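Local coordinates for sulfatase (sulfuric ester hydrolase) protein (Agrobacterium radiobacter, PDB 4UPH) that belongs to the sulfatase family of the alkaline phosphatase clan and carries a magnesium ion in an alpha/beta fold, at residues D123-L127 against L165-S169; I198-V202 against A213-S217; D386-G392 against V428-G433. The contacts are given in a common frame with arbitrary orientation. Residues are numbered along the deposited sequence.

How the interactions relate
Read from the N terminus, the three contacts come in series, and none encloses or crosses another. Interaction 1 closes the path from the start of helix 125-130 out through strand 137-140 and back to the loop leading into strand 169-173, parallel neighbours in the large mixed sheet. Interaction 2 pinches off a short excursion with no helix or strand in it, between helices 179-186 and 222-235. Interaction 3 joins the loop after strand 382-385 to the short helix 428-431, with helix 406-413 among the residues between them in sequence. Centres of interactions 1 and 3 lie about 25 Å apart; interaction 2 is remote from both, about 35 and 43 Å between centres.

Interaction 1 (D123-L127 against L165-S169); sequences DNLAL and LPGFS
Ala126 sits at the apolar centre, its CB over one face of the Phe168 ring, 3.8 Å from the centroid and 6° off the ring normal: a clean CH-pi contact. Phe168 (chi1 m) is flanked by Leu125, whose CD1 lies 4.0 Å from Phe168 CZ, and Leu165 CD2 approaches Ala126 CB at 4.3 Å. Opposing the first helical turn is a type II beta turn, Leu165 to Phe168, with a weak Phe168 N to Leu165 O bond of 3.3 Å. Gly167 takes the positive-phi position (113/-30), and its CA is 4.5 Å from Leu127 CA; with no CB, which would clash with Leu127 N and Ala126 C, the turn presses directly on the helix, and these backbone angles alone already call for glycine. Leu127 CD2 covers Gly167 CA at 3.7 Å. At the polar edge Asn124 (chi1 p) is the N-cap: Asn124 OD1 accepts from Leu127 N at 2.9 Å, and weakly from Ala126 N, also at 2.9 Å. The same amide gives Asn124 ND2 to Pro166 O, 3.1 Å, the one hydrogen bond between the segments, so a single side chain both caps the helix and anchors the turn. Tyr101 of helix 95-102 packs on Leu125 and Leu165, helix 406-413 covers Leu125 through Phe407 and Leu410, and Ser169 leads the turn into strand 169-173, beside strand 137-140.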
ATOM      1  N   ASP A 123      12.514  -4.024  -7.987  1.00 32.47           N
ATOM      2  CA  ASP A 123      13.763  -4.758  -7.981  1.00 33.03           C
ATOM      3  C   ASP A 123      13.467  -6.223  -7.687  1.00 38.92           C
ATOM      4  O   ASP A 123      12.460  -6.522  -7.065  1.00 38.96           O
ATOM      5  CB  ASP A 123      14.659  -4.220  -6.857  1.00 34.10           C
ATOM      6  CG  ASP A 123      16.118  -4.608  -6.956  1.00 40.74           C
ATOM      7  OD1 ASP A 123      16.528  -5.119  -8.025  1.00 41.58           O
ATOM      8  OD2 ASP A 123      16.865  -4.344  -5.990  1.00 44.74           O
ATOM      9  N   ASN A 124      14.365  -7.131  -8.063  1.00 36.06           N
ATOM     10  CA  ASN A 124      14.190  -8.554  -7.789  1.00 35.29           C
ATOM     11  C   ASN A 124      15.543  -9.231  -7.684  1.00 39.15           C
ATOM     12  O   ASN A 124      16.538  -8.605  -8.030  1.00 38.35           O
ATOM     13  CB  ASN A 124      13.295  -9.204  -8.847  1.00 33.12           C
ATOM     14  CG  ASN A 124      13.871  -9.188 -10.223  1.00 43.89           C
ATOM     15  OD1 ASN A 124      14.935  -9.755 -10.496  1.00 42.17           O
ATOM     16  ND2 ASN A 124      13.154  -8.575 -11.120  1.00 35.08           N
ATOM     17  N   LEU A 125      15.579 -10.519  -7.234  1.00 37.09           N
ATOM     18  CA  LEU A 125      16.805 -11.284  -6.993  1.00 35.03           C
ATOM     19  C   LEU A 125      17.658 -11.441  -8.227  1.00 38.38           C
ATOM     20  O   LEU A 125      18.877 -11.546  -8.083  1.00 39.61           O
ATOM     21  CB  LEU A 125      16.573 -12.641  -6.273  1.00 34.52           C
ATOM     22  CG  LEU A 125      15.591 -13.665  -6.847  1.00 38.72           C
ATOM     23  CD1 LEU A 125      16.219 -14.518  -7.953  1.00 37.54           C
ATOM     24  CD2 LEU A 125      15.109 -14.609  -5.756  1.00 41.07           C
ATOM     25  N   ALA A 126      17.063 -11.410  -9.433  1.00 35.06           N
ATOM     26  CA  ALA A 126      17.814 -11.536 -10.702  1.00 33.81           C
ATOM     27  C   ALA A 126      18.464 -10.206 -11.104  1.00 38.19           C
ATOM     28  O   ALA A 126      19.610 -10.219 -11.529  1.00 39.51           O
ATOM     29  CB  ALA A 126      16.916 -12.053 -11.815  1.00 34.35           C
ATOM     30  N   LEU A 127      17.762  -9.058 -10.949  1.00 34.17           N
ATOM     31  CA  LEU A 127      18.316  -7.723 -11.242  1.00 33.11           C
ATOM     32  C   LEU A 127      19.424  -7.396 -10.257  1.00 39.92           C
ATOM     33  O   LEU A 127      20.475  -6.897 -10.677  1.00 41.43           O
ATOM     34  CB  LEU A 127      17.251  -6.632 -11.190  1.00 32.00           C
ATOM     35  CG  LEU A 127      16.202  -6.673 -12.290  1.00 34.72           C
ATOM     36  CD1 LEU A 127      14.990  -5.872 -11.897  1.00 32.93           C
ATOM     37  CD2 LEU A 127      16.802  -6.291 -13.726  1.00 28.12           C
ATOM     38  N   LEU A 165      10.860 -13.275 -15.738  1.00 36.56           N
ATOM     39  CA  LEU A 165      11.146 -12.192 -14.822  1.00 35.47           C
ATOM     40  C   LEU A 165      12.328 -11.337 -15.339  1.00 43.09           C
ATOM     41  O   LEU A 165      13.377 -11.896 -15.683  1.00 43.00           O
ATOM     42  CB  LEU A 165      11.461 -12.755 -13.428  1.00 34.54           C
ATOM     43  CG  LEU A 165      11.777 -11.742 -12.325  1.00 37.23           C
ATOM     44  CD1 LEU A 165      10.537 -11.172 -11.733  1.00 35.46           C
ATOM     45  CD2 LEU A 165      12.677 -12.358 -11.262  1.00 39.71           C
ATOM     46  N   PRO A 166      12.165  -9.985 -15.417  1.00 40.11           N
ATOM     47  CA  PRO A 166      13.302  -9.123 -15.825  1.00 39.89           C
ATOM     48  C   PRO A 166      14.578  -9.374 -14.971  1.00 43.89           C
ATOM     49  O   PRO A 166      14.509  -9.490 -13.742  1.00 42.46           O
ATOM     50  CB  PRO A 166      12.754  -7.693 -15.633  1.00 40.59           C
ATOM     51  CG  PRO A 166      11.281  -7.839 -15.644  1.00 43.61           C
ATOM     52  CD  PRO A 166      10.981  -9.176 -15.048  1.00 40.03           C
ATOM     53  N   GLY A 167      15.708  -9.512 -15.650  1.00 40.33           N
ATOM     54  CA  GLY A 167      17.011  -9.779 -15.053  1.00 39.60           C
ATOM     55  C   GLY A 167      17.563 -11.148 -15.391  1.00 43.74           C
ATOM     56  O   GLY A 167      18.780 -11.314 -15.437  1.00 46.29           O
ATOM     57  N   PHE A 168      16.675 -12.148 -15.620  1.00 37.94           N
ATOM     58  CA  PHE A 168      17.065 -13.511 -15.981  1.00 35.79           C
ATOM     59  C   PHE A 168      17.424 -13.660 -17.442  1.00 39.53           C
ATOM     60  O   PHE A 168      16.780 -13.091 -18.316  1.00 36.94           O
ATOM     61  CB  PHE A 168      15.951 -14.513 -15.666  1.00 35.74           C
ATOM     62  CG  PHE A 168      15.956 -15.019 -14.250  1.00 36.44           C
ATOM     63  CD1 PHE A 168      17.062 -15.680 -13.732  1.00 37.40           C
ATOM     64  CD2 PHE A 168      14.830 -14.884 -13.445  1.00 39.41           C
ATOM     65  CE1 PHE A 168      17.063 -16.146 -12.419  1.00 38.40           C
ATOM     66  CE2 PHE A 168      14.822 -15.372 -12.133  1.00 41.24           C
ATOM     67  CZ  PHE A 168      15.941 -15.982 -11.623  1.00 38.97           C
ATOM     68  N   SER A 169      18.450 -14.444 -17.699  1.00 40.81           N
ATOM     69  CA  SER A 169      18.876 -14.834 -19.043  1.00 41.62           C
ATOM     70  C   SER A 169      18.379 -16.266 -19.142  1.00 49.67           C
ATOM     71  O   SER A 169      18.630 -17.069 -18.240  1.00 50.59           O
ATOM     72  CB  SER A 169      20.389 -14.741 -19.193  1.00 45.22           C
ATOM     73  OG  SER A 169      21.018 -15.398 -18.115  1.00 62.71           O
TER

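Interaction 2 (I198-V202 against A213-S217); sequences IHIPV and APAYS
Ile198 (chi1 t) lies along Tyr216 and Ala215: Ile198 CG1 is 4.0 Å from Tyr216 CD2, and Ile198 CD1 is 3.9 Å from Ala215 CB. Ile198 O is 3.5 Å from Pro214 CB and 3.5 Å from Tyr216 CE2. Tyr216, with chi1 p, brings its ring to that of His199 rim to rim, centroids 5.7 Å apart and planes at 83°. Trp181 of helix 179-186 touches both rings, edge-to-face with Tyr216 and nearly parallel to His199, and also packs on Ile198. Here two parts of the long loop from helix 179-186 to helix 222-235, one of them starting with the end of a 3-10 turn, meet and close off the residues between them without pairing as strands. After the 3-10 residues Ile198 and His199 (phi/psi -57/-17 and -76/-20), the chain extends through Ile200, Pro201 and Val202. It meets Pro214, itself extended at -75/171, with Pro201 CA 3.8 Å from Pro214 CA. One direct hydrogen bond, Val202 N to Ala213 O at 3.1 Å and 165°, fixes the register. One water bridges the two segments, donating to Ile198 O (2.9 Å) and Ile200 O (2.7 Å) and accepting from Ala215 N (2.8 Å). Val202 CG2 then lies against the backbone, 3.5 Å from Ala215 N and 3.7 Å from Pro214 C.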
ATOM      1  N   ILE A 198       0.671 -37.170 -24.161  1.00 61.30           N
ATOM      2  CA  ILE A 198       1.719 -38.097 -23.704  1.00 61.16           C
ATOM      3  C   ILE A 198       1.684 -38.292 -22.162  1.00 65.71           C
ATOM      4  O   ILE A 198       2.253 -39.259 -21.648  1.00 66.08           O
ATOM      5  CB  ILE A 198       3.112 -37.649 -24.246  1.00 64.55           C
ATOM      6  CG1 ILE A 198       4.173 -38.773 -24.163  1.00 65.69           C
ATOM      7  CG2 ILE A 198       3.608 -36.366 -23.590  1.00 65.41           C
ATOM      8  CD1 ILE A 198       4.300 -39.636 -25.409  1.00 73.68           C
ATOM      9  N   HIS A 199       0.990 -37.377 -21.440  1.00 61.50           N
ATOM     10  CA  HIS A 199       0.826 -37.437 -19.984  1.00 60.28           C
ATOM     11  C   HIS A 199      -0.195 -38.480 -19.528  1.00 63.72           C
ATOM     12  O   HIS A 199      -0.154 -38.873 -18.360  1.00 64.03           O
ATOM     13  CB  HIS A 199       0.499 -36.051 -19.386  1.00 60.20           C
ATOM     14  CG  HIS A 199       1.667 -35.122 -19.357  1.00 62.36           C
ATOM     15  ND1 HIS A 199       1.564 -33.826 -19.810  1.00 63.78           N
ATOM     16  CD2 HIS A 199       2.939 -35.345 -18.965  1.00 62.73           C
ATOM     17  CE1 HIS A 199       2.766 -33.298 -19.656  1.00 62.37           C
ATOM     18  NE2 HIS A 199       3.622 -34.174 -19.152  1.00 62.43           N
ATOM     19  N   ILE A 200      -1.116 -38.913 -20.433  1.00 59.70           N
ATOM     20  CA  ILE A 200      -2.134 -39.938 -20.153  1.00 58.69           C
ATOM     21  C   ILE A 200      -1.427 -41.289 -20.012  1.00 65.44           C
ATOM     22  O   ILE A 200      -0.725 -41.689 -20.950  1.00 64.67           O
ATOM     23  CB  ILE A 200      -3.288 -39.997 -21.212  1.00 60.27           C
ATOM     24  CG1 ILE A 200      -4.074 -38.669 -21.276  1.00 59.48           C
ATOM     25  CG2 ILE A 200      -4.245 -41.160 -20.908  1.00 58.97           C
ATOM     26  CD1 ILE A 200      -4.849 -38.402 -22.588  1.00 58.35           C
ATOM     27  N   PRO A 201      -1.582 -41.992 -18.851  1.00 64.57           N
ATOM     28  CA  PRO A 201      -0.924 -43.309 -18.683  1.00 65.45           C
ATOM     29  C   PRO A 201      -1.293 -44.313 -19.778  1.00 71.63           C
ATOM     30  O   PRO A 201      -2.412 -44.260 -20.309  1.00 70.60           O
ATOM     31  CB  PRO A 201      -1.402 -43.768 -17.306  1.00 66.96           C
ATOM     32  CG  PRO A 201      -1.761 -42.512 -16.594  1.00 70.61           C
ATOM     33  CD  PRO A 201      -2.365 -41.642 -17.649  1.00 66.05           C
ATOM     34  N   VAL A 202      -0.328 -45.188 -20.142  1.00 70.07           N
ATOM     35  CA  VAL A 202      -0.478 -46.182 -21.211  1.00 70.74           C
ATOM     36  C   VAL A 202      -1.706 -47.083 -20.997  1.00 75.15           C
ATOM     37  O   VAL A 202      -1.807 -47.784 -19.987  1.00 74.64           O
ATOM     38  CB  VAL A 202       0.812 -47.004 -21.468  1.00 75.40           C
ATOM     39  CG1 VAL A 202       0.736 -47.734 -22.808  1.00 75.02           C
ATOM     40  CG2 VAL A 202       2.053 -46.116 -21.427  1.00 75.29           C
ATOM     41  N   ALA A 213       1.867 -46.010 -15.479  1.00 66.34           N
ATOM     42  CA  ALA A 213       2.894 -45.087 -15.928  1.00 65.66           C
ATOM     43  C   ALA A 213       2.618 -44.545 -17.340  1.00 71.44           C
ATOM     44  O   ALA A 213       2.110 -45.286 -18.188  1.00 72.26           O
ATOM     45  CB  ALA A 213       4.249 -45.770 -15.890  1.00 66.02           C
ATOM     46  N   PRO A 214       2.964 -43.261 -17.631  1.00 68.16           N
ATOM     47  CA  PRO A 214       2.810 -42.758 -19.012  1.00 66.98           C
ATOM     48  C   PRO A 214       3.926 -43.324 -19.906  1.00 67.40           C
ATOM     49  O   PRO A 214       4.875 -43.924 -19.386  1.00 65.65           O
ATOM     50  CB  PRO A 214       2.921 -41.239 -18.846  1.00 68.86           C
ATOM     51  CG  PRO A 214       3.765 -41.050 -17.627  1.00 73.68           C
ATOM     52  CD  PRO A 214       3.564 -42.238 -16.739  1.00 69.64           C
ATOM     53  N   ALA A 215       3.833 -43.108 -21.232  1.00 63.40           N
ATOM     54  CA  ALA A 215       4.775 -43.603 -22.248  1.00 63.42           C
ATOM     55  C   ALA A 215       6.270 -43.287 -21.995  1.00 68.62           C
ATOM     56  O   ALA A 215       7.128 -44.068 -22.429  1.00 69.66           O
ATOM     57  CB  ALA A 215       4.364 -43.116 -23.629  1.00 64.15           C
ATOM     58  N   TYR A 216       6.581 -42.174 -21.280  1.00 63.25           N
ATOM     59  CA  TYR A 216       7.954 -41.745 -20.956  1.00 61.22           C
ATOM     60  C   TYR A 216       8.455 -42.321 -19.633  1.00 63.04           C
ATOM     61  O   TYR A 216       7.663 -42.556 -18.726  1.00 62.16           O
ATOM     62  CB  TYR A 216       8.088 -40.195 -20.989  1.00 61.49           C
ATOM     63  CG  TYR A 216       7.126 -39.434 -20.090  1.00 60.68           C
ATOM     64  CD1 TYR A 216       7.453 -39.151 -18.766  1.00 61.98           C
ATOM     65  CD2 TYR A 216       5.906 -38.970 -20.573  1.00 60.87           C
ATOM     66  CE1 TYR A 216       6.585 -38.433 -17.941  1.00 61.09           C
ATOM     67  CE2 TYR A 216       5.020 -38.274 -19.752  1.00 61.70           C
ATOM     68  CZ  TYR A 216       5.374 -37.987 -18.440  1.00 66.57           C
ATOM     69  OH  TYR A 216       4.507 -37.317 -17.609  1.00 63.99           O
ATOM     70  N   SER A 217       9.776 -42.530 -19.523  1.00 60.66           N
ATOM     71  CA  SER A 217      10.420 -43.093 -18.335  1.00 61.00           C
ATOM     72  C   SER A 217      10.660 -42.063 -17.208  1.00 67.73           C
ATOM     73  O   SER A 217      10.367 -40.873 -17.382  1.00 68.90           O
ATOM     74  CB  SER A 217      11.729 -43.777 -18.723  1.00 64.40           C
ATOM     75  OG  SER A 217      12.768 -42.857 -19.010  1.00 76.14           O
TER
HETATM   76  O   HOH W   1       1.558 -41.955 -22.339  1.00 47.28           O

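Interaction 3 (D386-G392 against V428-G433); sequences DPGHPGG and VPFLEG
Asp386 starts the first segment just after strand 382-385; its CA-CB bond points toward the helix (chi1 t), and Asp386 OD2 lies 3.9 Å from Leu431 CD1. A type I beta turn runs from here to His389, closed by His389 N to Asp386 O at 3.0 Å, while Asp386 OD1 accepts from Gly388 N at 3.1 Å to form an Asx turn. Pro387 and Gly388 occupy the corners. His389 (chi1 m) is the main side chain facing helix 428-431. Its ring is held by His389 ND1 to Asp386 OD2, 2.8 Å and 168°, a carboxylate that also makes a salt bridge to Arg413 of helix 406-413. Thus oriented, His389 lays CB 3.4 Å from Leu431 O, CD2 3.4 Å from Glu432 CG and CE1 4.1 Å from Val428 CG1. From Pro390 the chain makes a 3-10 turn through Gly391 to Gly392. Gly392 CA comes 3.3 Å from Leu431 O, a CA-H...O contact, and 3.9 Å from Gly433 CA, the nearest CA pair. A CB on Gly392 would run into Leu431 O. Gly433, the first residue to leave helical phi/psi (phi 105°), needs to be glycine for its own backbone angles, and a CB would also strike Gly391 O. No conventional hydrogen bond crosses between the segments. Leu431 also packs on Val81 and Phe83 of strand 81-87. What results is plain packing within the sulfatase fold: a loop built on a type I turn and an Asx turn, with a His-carboxylate hydrogen bond, packs against a short helix, with close glycine backbone contact at its C-terminal end.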
ATOM      1  N   ASP A 386      24.130 -23.310   3.217  1.00 45.87           N
ATOM      2  CA  ASP A 386      25.132 -22.265   3.061  1.00 47.38           C
ATOM      3  C   ASP A 386      26.504 -22.780   3.584  1.00 55.15           C
ATOM      4  O   ASP A 386      26.751 -22.783   4.804  1.00 53.31           O
ATOM      5  CB  ASP A 386      24.696 -20.972   3.785  1.00 49.09           C
ATOM      6  CG  ASP A 386      25.589 -19.761   3.556  1.00 56.03           C
ATOM      7  OD1 ASP A 386      26.615 -19.894   2.850  1.00 55.21           O
ATOM      8  OD2 ASP A 386      25.251 -18.679   4.064  1.00 61.31           O
ATOM      9  N   PRO A 387      27.422 -23.197   2.667  1.00 54.29           N
ATOM     10  CA  PRO A 387      28.743 -23.678   3.117  1.00 54.22           C
ATOM     11  C   PRO A 387      29.599 -22.589   3.796  1.00 57.16           C
ATOM     12  O   PRO A 387      30.551 -22.921   4.505  1.00 56.54           O
ATOM     13  CB  PRO A 387      29.382 -24.225   1.838  1.00 56.34           C
ATOM     14  CG  PRO A 387      28.289 -24.304   0.825  1.00 60.69           C
ATOM     15  CD  PRO A 387      27.315 -23.243   1.196  1.00 56.13           C
ATOM     16  N   GLY A 388      29.205 -21.320   3.608  1.00 52.26           N
ATOM     17  CA  GLY A 388      29.822 -20.138   4.191  1.00 51.22           C
ATOM     18  C   GLY A 388      29.478 -19.930   5.657  1.00 56.32           C
ATOM     19  O   GLY A 388      30.108 -19.099   6.333  1.00 56.40           O
ATOM     20  N   HIS A 389      28.455 -20.651   6.161  1.00 51.88           N
ATOM     21  CA  HIS A 389      28.033 -20.584   7.563  1.00 51.40           C
ATOM     22  C   HIS A 389      27.856 -22.017   8.105  1.00 61.59           C
ATOM     23  O   HIS A 389      26.723 -22.515   8.180  1.00 61.31           O
ATOM     24  CB  HIS A 389      26.748 -19.757   7.749  1.00 50.07           C
ATOM     25  CG  HIS A 389      26.898 -18.291   7.511  1.00 52.01           C
ATOM     26  ND1 HIS A 389      26.442 -17.714   6.350  1.00 53.18           N
ATOM     27  CD2 HIS A 389      27.410 -17.325   8.310  1.00 53.77           C
ATOM     28  CE1 HIS A 389      26.705 -16.420   6.457  1.00 53.19           C
ATOM     29  NE2 HIS A 389      27.286 -16.135   7.621  1.00 53.52           N
ATOM     30  N   PRO A 390      28.969 -22.710   8.465  1.00 61.96           N
ATOM     31  CA  PRO A 390      28.850 -24.089   8.984  1.00 62.37           C
ATOM     32  C   PRO A 390      28.274 -24.148  10.408  1.00 67.06           C
ATOM     33  O   PRO A 390      27.761 -25.197  10.833  1.00 66.00           O
ATOM     34  CB  PRO A 390      30.288 -24.615   8.943  1.00 64.15           C
ATOM     35  CG  PRO A 390      31.104 -23.558   8.224  1.00 68.53           C
ATOM     36  CD  PRO A 390      30.380 -22.276   8.449  1.00 63.99           C
ATOM     37  N   GLY A 391      28.313 -22.998  11.092  1.00 63.99           N
ATOM     38  CA  GLY A 391      27.814 -22.787  12.450  1.00 63.86           C
ATOM     39  C   GLY A 391      26.335 -23.051  12.676  1.00 67.23           C
ATOM     40  O   GLY A 391      25.922 -23.223  13.828  1.00 68.43           O
ATOM     41  N   GLY A 392      25.550 -23.062  11.592  1.00 59.93           N
ATOM     42  CA  GLY A 392      24.121 -23.339  11.614  1.00 58.04           C
ATOM     43  C   GLY A 392      23.735 -24.653  10.959  1.00 58.07           C
ATOM     44  O   GLY A 392      22.551 -24.982  10.931  1.00 55.70           O
ATOM     45  N   VAL A 428      19.879 -14.692   7.244  1.00 40.08           N
ATOM     46  CA  VAL A 428      21.305 -14.909   7.511  1.00 40.43           C
ATOM     47  C   VAL A 428      21.542 -15.194   9.020  1.00 46.61           C
ATOM     48  O   VAL A 428      22.151 -16.242   9.306  1.00 45.50           O
ATOM     49  CB  VAL A 428      22.221 -13.800   6.920  1.00 43.10           C
ATOM     50  CG1 VAL A 428      23.660 -13.903   7.432  1.00 41.98           C
ATOM     51  CG2 VAL A 428      22.177 -13.819   5.387  1.00 42.44           C
ATOM     52  N   PRO A 429      20.979 -14.407   9.994  1.00 43.79           N
ATOM     53  CA  PRO A 429      21.188 -14.754  11.422  1.00 43.67           C
ATOM     54  C   PRO A 429      20.790 -16.189  11.804  1.00 48.43           C
ATOM     55  O   PRO A 429      21.423 -16.774  12.671  1.00 49.13           O
ATOM     56  CB  PRO A 429      20.384 -13.686  12.171  1.00 44.35           C
ATOM     57  CG  PRO A 429      20.372 -12.534  11.254  1.00 46.38           C
ATOM     58  CD  PRO A 429      20.228 -13.136   9.883  1.00 43.47           C
ATOM     59  N   PHE A 430      19.805 -16.775  11.126  1.00 44.96           N
ATOM     60  CA  PHE A 430      19.424 -18.172  11.365  1.00 44.14           C
ATOM     61  C   PHE A 430      20.464 -19.134  10.776  1.00 49.11           C
ATOM     62  O   PHE A 430      20.686 -20.199  11.333  1.00 48.87           O
ATOM     63  CB  PHE A 430      18.058 -18.489  10.738  1.00 44.91           C
ATOM     64  CG  PHE A 430      16.866 -17.801  11.347  1.00 44.84           C
ATOM     65  CD1 PHE A 430      16.422 -18.144  12.626  1.00 46.76           C
ATOM     66  CD2 PHE A 430      16.121 -16.880  10.605  1.00 43.13           C
ATOM     67  CE1 PHE A 430      15.282 -17.545  13.167  1.00 47.11           C
ATOM     68  CE2 PHE A 430      14.976 -16.292  11.141  1.00 45.91           C
ATOM     69  CZ  PHE A 430      14.561 -16.626  12.420  1.00 44.90           C
ATOM     70  N   LEU A 431      21.055 -18.782   9.627  1.00 46.93           N
ATOM     71  CA  LEU A 431      22.080 -19.589   8.963  1.00 47.12           C
ATOM     72  C   LEU A 431      23.397 -19.579   9.781  1.00 52.38           C
ATOM     73  O   LEU A 431      24.118 -20.577   9.801  1.00 51.89           O
ATOM     74  CB  LEU A 431      22.342 -19.093   7.526  1.00 46.65           C
ATOM     75  CG  LEU A 431      21.133 -18.947   6.586  1.00 51.22           C
ATOM     76  CD1 LEU A 431      21.560 -18.335   5.266  1.00 51.16           C
ATOM     77  CD2 LEU A 431      20.398 -20.282   6.367  1.00 51.03           C
ATOM     78  N   GLU A 432      23.675 -18.452  10.471  1.00 49.69           N
ATOM     79  CA  GLU A 432      24.831 -18.253  11.349  1.00 49.44           C
ATOM     80  C   GLU A 432      24.718 -19.147  12.597  1.00 54.76           C
ATOM     81  O   GLU A 432      25.720 -19.410  13.268  1.00 56.56           O
ATOM     82  CB  GLU A 432      24.943 -16.771  11.769  1.00 50.10           C
ATOM     83  CG  GLU A 432      25.332 -15.852  10.630  1.00 56.93           C
ATOM     84  CD  GLU A 432      25.537 -14.381  10.945  1.00 83.41           C
ATOM     85  OE1 GLU A 432      24.802 -13.837  11.801  1.00 90.61           O
ATOM     86  OE2 GLU A 432      26.392 -13.753  10.279  1.00 79.11           O
ATOM     87  N   GLY A 433      23.501 -19.597  12.882  1.00 49.87           N
ATOM     88  CA  GLY A 433      23.208 -20.451  14.022  1.00 50.22           C
ATOM     89  C   GLY A 433      22.521 -19.726  15.164  1.00 54.88           C
ATOM     90  O   GLY A 433      22.201 -20.347  16.180  1.00 56.17           O
TER